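Local coordinates for protein 5'-methylthioadenosine nucleosidase / s-adenosylhomocysteine nucleosidase (PDB 4PR3) that is a member of the phosphorylase superfamily that binds adenine in a pocket at one end of its central beta-sheet, at residues A144-G149 with M165-T170; G88-A93 with G186-S191; V103-Y108 with T131-F136; M37-E42 with I56-V61; Y108-A113 with G149-S154. All blocks are in the same frame, centred on the assembly; numbering follows the deposited sequence.

Contact 1 of 5, residues A144-G149 with M165-T170; sequences ASLSTG and MVDMET. With ADE (adenine), chain C; PO4 (phosphate ion), chain D.
Asp-167 and Thr-148 meet on the same face of two neighbouring strands, where OG1 of Thr-148 donates to Asp-167 OD1 at 2.5 Å on the syn lone pair. OD2 turns back on its own chain and is gripped three times: Thr-170 N lies on its syn side at 2.8 Å, while Glu-169 N and Thr-170 OG1 come from above the carboxylate plane. A chi1 of 86° brings the buried carboxylate towards Thr-148, and the bonds hold both its oxygens. The Leu-146 side chain crosses that of Asp-167 at about a right angle, CD2 lying 3.6 Å from Asp-167 OD1 and 3.4 Å from Thr-170 OG1. Behind this cluster runs a parallel ladder of the central sheet of the phosphorylase fold, and Asp-167 N donates to Ser-147 O at 2.7 Å. The bonds from Glu-169 N and Thr-170 N make an Asx turn and an Asx motif ahead of helix 170-180. Packing slackens towards Ala-144, whose CB reaches Met-165 SE (selenomethionine) at 4.0 Å; Ser-145 is partly exposed, its OG turned to Asp-164 N. On the opposite face, Ser-147 OG donates to a phosphate probably from the crystallisation liquor, and Val-166 CG2 lies 3.5 Å from adenine N1.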
# COMPACT_ATOMS: atom_id res chain seq x y z
N ALA A 144 4.67 18.67 12.57
CA ALA A 144 5.76 18.30 11.67
C ALA A 144 5.23 17.68 10.39
O ALA A 144 4.20 17.01 10.39
CB ALA A 144 6.71 17.34 12.36
N SER A 145 5.93 17.92 9.29
CA SER A 145 5.61 17.28 8.02
C SER A 145 6.18 15.86 8.02
O SER A 145 7.22 15.61 8.63
CB SER A 145 6.19 18.09 6.86
OG SER A 145 7.58 18.29 7.04
N LEU A 146 5.50 14.95 7.35
CA LEU A 146 5.87 13.54 7.40
C LEU A 146 6.05 12.93 6.02
O LEU A 146 5.36 13.30 5.07
CB LEU A 146 4.83 12.75 8.21
CG LEU A 146 5.04 11.25 8.41
CD1 LEU A 146 6.36 10.97 9.12
CD2 LEU A 146 3.89 10.67 9.20
N SER A 147 6.98 11.99 5.92
CA SER A 147 7.20 11.22 4.71
C SER A 147 6.99 9.74 4.99
O SER A 147 7.50 9.21 5.99
CB SER A 147 8.62 11.46 4.18
OG SER A 147 8.85 10.73 2.99
N THR A 148 6.23 9.06 4.13
CA THR A 148 5.99 7.63 4.29
C THR A 148 6.65 6.83 3.16
O THR A 148 6.56 7.21 1.99
CB THR A 148 4.47 7.31 4.32
OG1 THR A 148 3.88 7.87 5.50
CG2 THR A 148 4.23 5.81 4.31
N GLY A 149 7.31 5.74 3.52
CA GLY A 149 7.93 4.85 2.55
C GLY A 149 8.20 3.48 3.14
O GLY A 149 8.12 3.28 4.35
N MSE A 165 10.20 14.49 9.20
CA MSE A 165 10.36 13.16 9.78
C MSE A 165 9.87 12.07 8.82
O MSE A 165 9.19 12.37 7.83
CB MSE A 165 9.62 13.06 11.12
CG MSE A 165 8.28 13.77 11.13
SE MSE A 165 7.20 13.40 12.71
CE MSE A 165 8.37 14.06 14.08
N VAL A 166 10.23 10.83 9.10
CA VAL A 166 9.91 9.71 8.22
C VAL A 166 9.23 8.55 8.95
O VAL A 166 9.57 8.23 10.09
CB VAL A 166 11.18 9.17 7.49
CG1 VAL A 166 11.79 10.25 6.62
CG2 VAL A 166 12.20 8.66 8.50
N ASP A 167 8.25 7.93 8.30
CA ASP A 167 7.64 6.71 8.82
C ASP A 167 7.32 5.74 7.68
O ASP A 167 7.56 6.03 6.51
CB ASP A 167 6.37 7.02 9.62
CG ASP A 167 5.13 7.12 8.75
OD1 ASP A 167 5.21 7.73 7.66
OD2 ASP A 167 4.08 6.58 9.16
N MSE A 168 6.83 4.56 8.05
CA MSE A 168 6.47 3.55 7.06
C MSE A 168 4.98 3.32 6.77
O MSE A 168 4.64 2.45 5.97
CB MSE A 168 7.19 2.25 7.38
CG MSE A 168 8.68 2.47 7.46
SE MSE A 168 9.62 0.97 8.18
CE MSE A 168 9.07 -0.36 6.86
N GLU A 169 4.11 4.08 7.42
CA GLU A 169 2.68 3.74 7.47
C GLU A 169 1.72 4.84 7.03
O GLU A 169 0.88 4.63 6.16
CB GLU A 169 2.28 3.21 8.85
CG GLU A 169 2.68 1.76 9.09
CD GLU A 169 4.12 1.63 9.57
OE1 GLU A 169 4.54 2.46 10.41
OE2 GLU A 169 4.82 0.70 9.10
N THR A 170 1.81 5.99 7.69
CA THR A 170 0.77 7.02 7.69
C THR A 170 0.12 7.36 6.35
O THR A 170 -1.11 7.42 6.28
CB THR A 170 1.31 8.32 8.33
OG1 THR A 170 1.82 8.03 9.64
CG2 THR A 170 0.22 9.37 8.43
N9 ADE C . 10.10 4.66 12.08
C8 ADE C . 10.97 4.93 13.10
N7 ADE C . 12.17 5.25 12.69
C5 ADE C . 12.09 5.19 11.31
C6 ADE C . 13.03 5.42 10.29
N6 ADE C . 14.29 5.78 10.52
N1 ADE C . 12.62 5.27 9.01
C2 ADE C . 11.35 4.91 8.78
N3 ADE C . 10.38 4.66 9.66
C4 ADE C . 10.82 4.82 10.92
P PO4 D . 9.67 13.75 0.65
O1 PO4 D . 8.58 13.09 -0.16
O2 PO4 D . 10.44 12.67 1.39
O3 PO4 D . 10.62 14.50 -0.26
O4 PO4 D . 9.05 14.70 1.65

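Contact 2 of 5, residues G88-A93 with G186-S191; sequences GSAGSA and GLRGIS. With ADE (adenine), chain C.
The carbonyl O of Ser-89 takes a hydrogen bond from NH1 of Arg-188 at 2.8 Å, the acceptor tilted 16° out of the guanidinium plane. A bend at chi2 (-70°) lays the end of Arg-188 over the partner strand, where the guanidinium covers Gly-88, whose N lies 3.6 Å above its plane, over its centre. Nearer the backbone, Arg-188 CB packs on Ala-90 CB at 3.9 Å. NH2 turns the other way, to Ser-86 OG and, in a long and weak ion pair, to Asp-167. A buried charge is thus held by a backbone carbonyl, a hydroxyl and a more distant carboxylate. The two strands are parallel neighbours in the central sheet of the phosphorylase-superfamily alpha/beta fold, with Gly-88, Ser-89 and Ala-90 paired to Arg-188, Gly-189 and Ile-190. Gly-88 N and Gly-189 N donate across to Leu-187 O and Gly-88 O, Ala-90 N makes a weak bond to Gly-189 O, and Ser-191 N closes the ladder on Ala-90 O at 2.9 Å. Ala-90, Arg-188 and Ile-190 share one face. There Ile-190 ends on CD1, which touches Ser-92 CB at 3.6 Å and Ala-90 CB at 4.0 Å, while Met-165 also lies against Ile-190. Ser-89 points to the other face, and its CB meets Ser-191 OG at 3.4 Å. Adenine lies at the C-terminal end of the pair: Gly-91 N approaches N7 at 3.2 Å, and the hydroxyls of Ser-89 and Ser-191 both come near C8.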
# COMPACT_ATOMS: atom_id res chain seq x y z
N GLY A 88 2.66 6.16 16.29
CA GLY A 88 3.79 5.27 16.39
C GLY A 88 5.07 6.07 16.48
O GLY A 88 5.06 7.22 16.91
N SER A 89 6.19 5.48 16.07
CA SER A 89 7.45 6.21 16.10
C SER A 89 7.82 6.72 14.71
O SER A 89 7.15 6.41 13.72
CB SER A 89 8.57 5.32 16.64
OG SER A 89 8.76 4.19 15.82
N ALA A 90 8.89 7.51 14.65
CA ALA A 90 9.40 8.04 13.40
C ALA A 90 10.87 8.41 13.56
O ALA A 90 11.32 8.66 14.67
CB ALA A 90 8.59 9.26 12.98
N GLY A 91 11.61 8.43 12.46
CA GLY A 91 12.97 8.93 12.49
C GLY A 91 13.06 10.38 12.04
O GLY A 91 12.21 10.85 11.28
N SER A 92 14.07 11.10 12.53
CA SER A 92 14.39 12.42 11.99
C SER A 92 15.85 12.77 12.20
O SER A 92 16.42 12.50 13.26
CB SER A 92 13.52 13.49 12.66
OG SER A 92 13.70 14.74 12.04
N ALA A 93 16.47 13.38 11.19
CA ALA A 93 17.76 14.04 11.40
C ALA A 93 17.58 15.53 11.67
O ALA A 93 18.51 16.22 12.08
CB ALA A 93 18.66 13.83 10.19
N GLY A 186 -2.49 12.09 12.67
CA GLY A 186 -1.25 11.43 13.04
C GLY A 186 -0.55 11.94 14.29
O GLY A 186 -0.65 13.11 14.63
N LEU A 187 0.18 11.04 14.95
CA LEU A 187 1.05 11.39 16.07
C LEU A 187 2.33 10.56 15.98
O LEU A 187 2.27 9.34 15.87
CB LEU A 187 0.36 11.13 17.41
CG LEU A 187 -0.83 12.01 17.81
CD1 LEU A 187 -1.42 11.52 19.13
CD2 LEU A 187 -0.43 13.47 17.91
N ARG A 188 3.48 11.22 16.05
CA ARG A 188 4.76 10.53 15.91
C ARG A 188 5.80 10.98 16.93
O ARG A 188 6.10 12.17 17.03
CB ARG A 188 5.32 10.74 14.50
CG ARG A 188 4.53 10.06 13.41
CD ARG A 188 4.69 8.55 13.49
NE ARG A 188 3.58 7.86 12.87
CZ ARG A 188 3.50 6.54 12.75
NH1 ARG A 188 4.49 5.78 13.20
NH2 ARG A 188 2.45 5.98 12.17
N GLY A 189 6.33 10.04 17.70
CA GLY A 189 7.49 10.31 18.54
C GLY A 189 8.77 10.00 17.79
O GLY A 189 8.81 9.07 16.99
N ILE A 190 9.84 10.74 18.07
CA ILE A 190 11.09 10.54 17.33
C ILE A 190 11.99 9.55 18.06
O ILE A 190 12.52 9.85 19.13
CB ILE A 190 11.83 11.87 17.10
CG1 ILE A 190 11.08 12.70 16.05
CG2 ILE A 190 13.23 11.63 16.59
CD1 ILE A 190 10.98 11.99 14.73
N SER A 191 12.13 8.37 17.47
CA SER A 191 12.87 7.28 18.08
C SER A 191 14.33 7.17 17.65
O SER A 191 15.10 6.42 18.25
CB SER A 191 12.15 5.95 17.80
OG SER A 191 11.98 5.75 16.41
N9 ADE C . 10.10 4.66 12.08
C8 ADE C . 10.97 4.93 13.10
N7 ADE C . 12.17 5.25 12.69
C5 ADE C . 12.09 5.19 11.31
C6 ADE C . 13.03 5.42 10.29
N6 ADE C . 14.29 5.78 10.52
N1 ADE C . 12.62 5.27 9.01
C2 ADE C . 11.35 4.91 8.78
N3 ADE C . 10.38 4.66 9.66
C4 ADE C . 10.82 4.82 10.92

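Contact 3 of 5, residues V103-Y108 with T131-F136; sequences VSSVSY and TVELPF. With PO4 (phosphate ion), chain D.
Val-106 and Val-132 form an antiparallel hydrogen-bonded pair, each N donating to the other's O at 3.0 Å, with both donors tilted from the carbonyl planes. The next bond comes after the non-hydrogen-bonded pair Ser-105 and Glu-133: Leu-134 N donates to Ser-104 O at 2.9 Å from 36° above the carbonyl plane, at the point where the chain 103-108 turns a corner. Ser-105 CA adds a C-H...O contact to Val-132 O.

Apolar contacts gather beneath this short ladder. Leu-134 reaches across to Val-103, CD1 lying 3.9 Å from its CB, the two side chains meeting at a slant. Leu-134 CD2 is turned to Val-106 CG1, 4.3 Å away, so the leucine bridges two valines of the partner strand.

Mixed and polar contacts lie at the more open edge. On the face of Ser-105, Thr-131 lays its methyl CG2 beside the CB and the hydroxyl of that serine; chi1 of -72° puts the methyl anti to the backbone N and OG1 beside it. One water joins Ser-107 OG at 3.0 Å, Thr-131 OG1 in a weak bond, and a phosphate ion, probably from the crystallisation liquor, to whose O4 it donates at 2.9 Å.

Strand 132-133 pairs with the edge of strand 100-108 that strand 184-192 occupies, antiparallel, before the corner; the opposite edge pairs in parallel with strand 142-148, while Leu-174 of helix 170-180 covers Val-106, Val-132 and Leu-134.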
# COMPACT_ATOMS: atom_id res chain seq x y z
N VAL A 103 1.07 15.22 13.00
CA VAL A 103 1.40 15.30 11.58
C VAL A 103 0.57 16.36 10.89
O VAL A 103 -0.66 16.25 10.80
CB VAL A 103 1.15 13.94 10.89
CG1 VAL A 103 1.64 13.99 9.46
CG2 VAL A 103 1.82 12.83 11.66
N SER A 104 1.25 17.38 10.38
CA SER A 104 0.60 18.48 9.68
C SER A 104 0.31 18.11 8.23
O SER A 104 -0.72 18.49 7.67
CB SER A 104 1.46 19.74 9.75
OG SER A 104 2.74 19.53 9.17
N SER A 105 1.23 17.37 7.62
CA SER A 105 1.07 16.91 6.25
C SER A 105 1.87 15.65 6.01
O SER A 105 2.86 15.40 6.70
CB SER A 105 1.50 18.00 5.27
OG SER A 105 2.87 18.30 5.45
N VAL A 106 1.45 14.85 5.04
CA VAL A 106 2.13 13.60 4.73
C VAL A 106 2.39 13.46 3.23
O VAL A 106 1.61 13.94 2.41
CB VAL A 106 1.36 12.37 5.28
CG1 VAL A 106 0.09 12.13 4.48
CG2 VAL A 106 2.23 11.13 5.28
N SER A 107 3.49 12.81 2.89
CA SER A 107 3.82 12.55 1.49
C SER A 107 4.30 11.11 1.34
O SER A 107 4.63 10.45 2.32
CB SER A 107 4.87 13.55 0.99
OG SER A 107 6.01 13.54 1.83
N TYR A 108 4.34 10.64 0.10
CA TYR A 108 4.70 9.26 -0.22
C TYR A 108 6.00 9.27 -1.01
O TYR A 108 6.01 9.61 -2.19
CB TYR A 108 3.58 8.65 -1.06
CG TYR A 108 3.68 7.17 -1.36
CD1 TYR A 108 4.46 6.32 -0.58
CD2 TYR A 108 2.99 6.62 -2.43
CE1 TYR A 108 4.54 4.97 -0.87
CE2 TYR A 108 3.06 5.28 -2.72
CZ TYR A 108 3.83 4.46 -1.94
OH TYR A 108 3.89 3.12 -2.25
N THR A 131 2.18 16.93 -1.41
CA THR A 131 2.14 17.03 0.04
C THR A 131 0.69 17.21 0.48
O THR A 131 0.03 18.18 0.11
CB THR A 131 3.00 18.20 0.54
OG1 THR A 131 4.39 17.86 0.38
CG2 THR A 131 2.74 18.49 2.00
N VAL A 132 0.18 16.26 1.26
CA VAL A 132 -1.23 16.25 1.61
C VAL A 132 -1.46 16.74 3.03
O VAL A 132 -1.05 16.08 3.99
CB VAL A 132 -1.84 14.85 1.46
CG1 VAL A 132 -3.35 14.92 1.59
CG2 VAL A 132 -1.44 14.24 0.13
N GLU A 133 -2.11 17.89 3.15
CA GLU A 133 -2.43 18.47 4.44
C GLU A 133 -3.39 17.59 5.21
O GLU A 133 -4.40 17.14 4.67
CB GLU A 133 -3.06 19.85 4.26
CG GLU A 133 -2.13 20.89 3.66
CD GLU A 133 -0.98 21.23 4.58
OE1 GLU A 133 -1.23 21.39 5.79
OE2 GLU A 133 0.17 21.33 4.09
N LEU A 134 -3.08 17.32 6.48
CA LEU A 134 -4.03 16.66 7.36
C LEU A 134 -4.98 17.71 7.93
O LEU A 134 -4.59 18.86 8.15
CB LEU A 134 -3.30 15.89 8.47
CG LEU A 134 -2.47 14.67 8.02
CD1 LEU A 134 -2.32 13.65 9.14
CD2 LEU A 134 -3.07 14.01 6.78
N PRO A 135 -6.25 17.32 8.16
CA PRO A 135 -7.30 18.28 8.51
C PRO A 135 -7.20 18.94 9.89
O PRO A 135 -7.80 19.99 10.08
CB PRO A 135 -8.58 17.44 8.44
CG PRO A 135 -8.12 16.05 8.73
CD PRO A 135 -6.77 15.94 8.08
N PHE A 136 -6.47 18.36 10.83
CA PHE A 136 -6.57 18.79 12.23
C PHE A 136 -5.31 19.37 12.86
O PHE A 136 -4.19 19.02 12.50
CB PHE A 136 -7.10 17.65 13.09
CG PHE A 136 -8.45 17.15 12.68
CD1 PHE A 136 -9.45 18.04 12.34
CD2 PHE A 136 -8.71 15.79 12.61
CE1 PHE A 136 -10.70 17.59 11.96
CE2 PHE A 136 -9.96 15.34 12.23
CZ PHE A 136 -10.95 16.24 11.90
P PO4 D . 9.67 13.75 0.65
O1 PO4 D . 8.58 13.09 -0.16
O2 PO4 D . 10.44 12.67 1.39
O3 PO4 D . 10.62 14.50 -0.26
O4 PO4 D . 9.05 14.70 1.65
O HOH W 1 6.85 16.46 2.08

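Contact 4 of 5, residues M37-E42 with I56-V61; sequences MAADAE and IGVGPV
Ile-56 CB lies 3.5 Å from Met-37 O, next to the bond that its own N donates to the same oxygen at 2.6 Å and nearly straight (168°). Beyond CB the chain leads away from 37-42, and the side chain packs on Ala-63 and Leu-67 of helix 60-76. One residue on, Gly-57 N donates to Ala-38 O at 3.3 Å in the carbonyl plane, on a lone pair. Gly-57 has a positive phi (88°); its O lies by Ala-38 CB at 3.3 Å. Farther out, Ala-39 CB and Val-58 CG2 just meet at 4.4 Å. The bond to Met-37 O prolongs the parallel pairing of strands 31-37 and 54-55, and the one to Ala-38 O is an extra link where the strands end, before the chain enters helix 60-76 at its N-cap, Gly-59. Phe-125 of the second subunit packs on both Ala-39 and Val-58, so this loop pair also faces the dimer contact. Glu-42, at the end of a type I turn from Ala-39, accepts from Ser-89 N through OE1. The link is thus mainly main-chain hydrogen bonding, with a positive-phi glycine, Gly-57, at the bend and small apolar contacts beside it.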
# COMPACT_ATOMS: atom_id res chain seq x y z
N MSE A 37 -1.92 1.10 15.05
CA MSE A 37 -0.47 1.08 15.20
C MSE A 37 0.15 -0.02 14.34
O MSE A 37 -0.51 -1.00 14.01
CB MSE A 37 -0.08 0.89 16.67
CG MSE A 37 -0.69 1.92 17.60
SE MSE A 37 0.20 2.05 19.33
CE MSE A 37 1.89 2.81 18.75
N ALA A 38 1.41 0.16 13.98
CA ALA A 38 2.10 -0.80 13.12
C ALA A 38 2.49 -2.06 13.88
O ALA A 38 1.97 -3.14 13.62
CB ALA A 38 3.32 -0.16 12.49
N ALA A 39 3.42 -1.91 14.83
CA ALA A 39 3.96 -3.05 15.55
C ALA A 39 3.74 -2.93 17.06
O ALA A 39 3.64 -1.82 17.59
CB ALA A 39 5.45 -3.22 15.24
N ASP A 40 3.67 -4.07 17.74
CA ASP A 40 3.42 -4.11 19.18
C ASP A 40 4.56 -3.52 20.01
O ASP A 40 4.40 -3.28 21.21
CB ASP A 40 3.12 -5.54 19.63
CG ASP A 40 1.66 -5.91 19.49
OD1 ASP A 40 1.25 -6.31 18.37
OD2 ASP A 40 0.91 -5.81 20.49
N ALA A 41 5.70 -3.30 19.38
CA ALA A 41 6.87 -2.75 20.07
C ALA A 41 6.64 -1.31 20.52
O ALA A 41 7.14 -0.89 21.57
CB ALA A 41 8.10 -2.84 19.17
N GLU A 42 5.89 -0.56 19.73
CA GLU A 42 5.64 0.85 20.03
C GLU A 42 4.56 1.03 21.09
O GLU A 42 4.41 2.12 21.65
CB GLU A 42 5.23 1.59 18.75
CG GLU A 42 6.26 1.56 17.63
CD GLU A 42 5.68 2.00 16.31
OE1 GLU A 42 6.30 2.84 15.63
OE2 GLU A 42 4.58 1.51 15.96
N ILE A 56 -1.81 -2.71 12.55
CA ILE A 56 -1.94 -2.43 11.13
C ILE A 56 -0.85 -3.08 10.26
O ILE A 56 -1.00 -3.21 9.04
CB ILE A 56 -2.07 -0.88 10.93
CG1 ILE A 56 -3.54 -0.50 10.76
CG2 ILE A 56 -1.23 -0.35 9.79
CD1 ILE A 56 -4.31 -1.45 9.89
N GLY A 57 0.20 -3.57 10.89
CA GLY A 57 1.31 -4.16 10.16
C GLY A 57 2.35 -3.14 9.76
O GLY A 57 2.19 -1.94 10.01
N VAL A 58 3.41 -3.60 9.11
CA VAL A 58 4.57 -2.76 8.81
C VAL A 58 4.70 -2.46 7.31
O VAL A 58 4.65 -3.37 6.48
CB VAL A 58 5.87 -3.42 9.32
CG1 VAL A 58 7.09 -2.66 8.84
CG2 VAL A 58 5.84 -3.52 10.84
N GLY A 59 4.87 -1.19 6.98
CA GLY A 59 5.05 -0.78 5.60
C GLY A 59 3.77 -0.32 4.94
O GLY A 59 2.68 -0.62 5.43
N PRO A 60 3.89 0.42 3.83
CA PRO A 60 2.74 1.00 3.12
C PRO A 60 1.74 -0.03 2.60
O PRO A 60 0.54 0.20 2.68
CB PRO A 60 3.39 1.74 1.95
CG PRO A 60 4.78 2.03 2.42
CD PRO A 60 5.17 0.84 3.24
N VAL A 61 2.22 -1.15 2.07
CA VAL A 61 1.32 -2.17 1.52
C VAL A 61 0.55 -2.91 2.62
O VAL A 61 -0.66 -3.10 2.50
CB VAL A 61 2.07 -3.18 0.62
CG1 VAL A 61 1.21 -4.40 0.32
CG2 VAL A 61 2.50 -2.50 -0.67

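Contact 5 of 5, residues Y108-A113 with G149-S154; sequences YRDMDA and GGNIVS. With ADE (adenine), chain C.
One wall of the adenine pocket is a loop, 149-154, that follows strand 142-148 of the phosphorylase fold, and Arg-109 from the end of strand 100-108 is stretched across it. The arginine grips Asn-151 side-on. NE donates to Asn-151 OD1 at 2.9 Å in the amide plane, on a lone pair, and NH2 reaches the same OD1 from above that plane. NH2 also bonds to the main-chain Asn-151 O at 2.7 Å, so side chain and backbone of one residue are held together. Guanidinium and amide planes are turned 50° from each other, yet both acceptor oxygens stay close to the guanidinium plane. Its two faces are both covered: Gly-149 N lies 3.1 Å above one, and Val-153 CG2 3.5 Å above the opposite one, each offset towards the rim. NH1 is left for Ser-147 OG. An extended chain from CG to NE carries the group this far. Next to it, Asp-110 OD2 accepts from Gly-150 N at 2.8 Å on its syn lone pair. Asp-110 of the second subunit packs on Asp-110, placing this end of the loop at the dimer contact. The wall grips the base through backbone atoms of Val-153: its N donates to adenine N1 at 3.0 Å, and adenine N6 donates to its O at 2.8 Å.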
# COMPACT_ATOMS: atom_id res chain seq x y z
N TYR A 108 4.34 10.64 0.10
CA TYR A 108 4.70 9.26 -0.22
C TYR A 108 6.00 9.27 -1.01
O TYR A 108 6.01 9.61 -2.19
CB TYR A 108 3.58 8.65 -1.06
CG TYR A 108 3.68 7.17 -1.36
CD1 TYR A 108 4.46 6.32 -0.58
CD2 TYR A 108 2.99 6.62 -2.43
CE1 TYR A 108 4.54 4.97 -0.87
CE2 TYR A 108 3.06 5.28 -2.72
CZ TYR A 108 3.83 4.46 -1.94
OH TYR A 108 3.89 3.12 -2.25
N ARG A 109 7.10 8.86 -0.38
CA ARG A 109 8.41 9.04 -1.00
C ARG A 109 8.78 7.93 -1.97
O ARG A 109 9.73 8.06 -2.75
CB ARG A 109 9.51 9.20 0.06
CG ARG A 109 9.63 8.04 1.00
CD ARG A 109 10.80 8.20 1.95
NE ARG A 109 10.91 7.05 2.84
CZ ARG A 109 10.32 6.96 4.02
NH1 ARG A 109 9.57 7.96 4.47
NH2 ARG A 109 10.48 5.87 4.76
N ASP A 110 8.02 6.84 -1.95
CA ASP A 110 8.27 5.73 -2.86
C ASP A 110 7.70 6.01 -4.24
O ASP A 110 8.00 5.29 -5.19
CB ASP A 110 7.67 4.43 -2.31
CG ASP A 110 8.38 3.95 -1.06
OD1 ASP A 110 9.52 4.39 -0.83
OD2 ASP A 110 7.79 3.13 -0.33
N MSE A 111 6.90 7.06 -4.36
CA MSE A 111 6.21 7.36 -5.61
C MSE A 111 7.03 8.33 -6.45
O MSE A 111 7.16 9.50 -6.10
CB MSE A 111 4.85 7.98 -5.30
CG MSE A 111 4.12 8.57 -6.50
SE MSE A 111 3.45 7.20 -7.71
CE MSE A 111 4.70 7.41 -9.15
N ASP A 112 7.58 7.84 -7.56
CA ASP A 112 8.22 8.71 -8.53
C ASP A 112 7.75 8.39 -9.95
O ASP A 112 8.13 7.38 -10.52
CB ASP A 112 9.74 8.55 -8.44
CG ASP A 112 10.50 9.66 -9.15
OD1 ASP A 112 9.85 10.48 -9.84
OD2 ASP A 112 11.74 9.71 -9.02
N ALA A 113 6.93 9.28 -10.52
CA ALA A 113 6.49 9.17 -11.91
C ALA A 113 7.24 10.11 -12.85
O ALA A 113 6.91 10.20 -14.03
CB ALA A 113 4.99 9.38 -12.02
N GLY A 149 7.31 5.74 3.52
CA GLY A 149 7.93 4.85 2.55
C GLY A 149 8.20 3.48 3.14
O GLY A 149 8.12 3.28 4.35
N GLY A 150 8.52 2.51 2.28
CA GLY A 150 8.77 1.16 2.72
C GLY A 150 10.17 0.96 3.28
O GLY A 150 10.49 -0.11 3.81
N ASN A 151 11.01 1.98 3.17
CA ASN A 151 12.37 1.88 3.68
C ASN A 151 12.55 2.58 5.02
O ASN A 151 11.97 3.63 5.27
CB ASN A 151 13.38 2.43 2.67
CG ASN A 151 13.20 3.92 2.42
OD1 ASN A 151 12.10 4.45 2.54
ND2 ASN A 151 14.29 4.60 2.08
N ILE A 152 13.35 1.97 5.89
CA ILE A 152 13.82 2.64 7.09
C ILE A 152 14.93 3.59 6.69
O ILE A 152 15.94 3.18 6.11
CB ILE A 152 14.34 1.64 8.13
CG1 ILE A 152 13.17 0.86 8.74
CG2 ILE A 152 15.13 2.36 9.21
CD1 ILE A 152 13.59 -0.15 9.77
N VAL A 153 14.75 4.87 7.00
CA VAL A 153 15.71 5.88 6.60
C VAL A 153 16.80 6.04 7.65
O VAL A 153 16.51 6.23 8.84
CB VAL A 153 15.02 7.23 6.36
CG1 VAL A 153 16.01 8.24 5.83
CG2 VAL A 153 13.86 7.06 5.38
N SER A 154 18.05 5.95 7.21
CA SER A 154 19.18 6.10 8.13
C SER A 154 20.37 6.79 7.46
O SER A 154 20.45 6.85 6.23
CB SER A 154 19.61 4.75 8.69
OG SER A 154 20.65 4.90 9.63
N9 ADE C . 10.10 4.66 12.08
C8 ADE C . 10.97 4.93 13.10
N7 ADE C . 12.17 5.25 12.69
C5 ADE C . 12.09 5.19 11.31
C6 ADE C . 13.03 5.42 10.29
N6 ADE C . 14.29 5.78 10.52
N1 ADE C . 12.62 5.27 9.01
C2 ADE C . 11.35 4.91 8.78
N3 ADE C . 10.38 4.66 9.66
C4 ADE C . 10.82 4.82 10.92

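Overall arrangement
Contacts 1, 2 and 5 each touch adenine. Contacts 1 and 2 have centres about 8 Å apart and are joined by a hydrogen bond between Val-166 N and Gly-91 O at 2.9 Å; contact 5, about 9 Å from contact 1 centre to centre, shares Gly-149 with it and is hydrogen-bonded to it by Arg-109 N and Thr-148 O at 2.9 Å. Contact 3 adds the next strands of the same sheet, Leu-146 N hydrogen-bonding to Ser-105 O at 2.7 Å, and both contacts 1 and 3 reach the phosphate. Contact 4 lies about 19 Å from contact 3, centre to centre, but Gly-59 N hydrogen-bonds Glu-169 OE2 of contact 1 at 2.8 Å. Contacts 4 and 5 both face the second subunit.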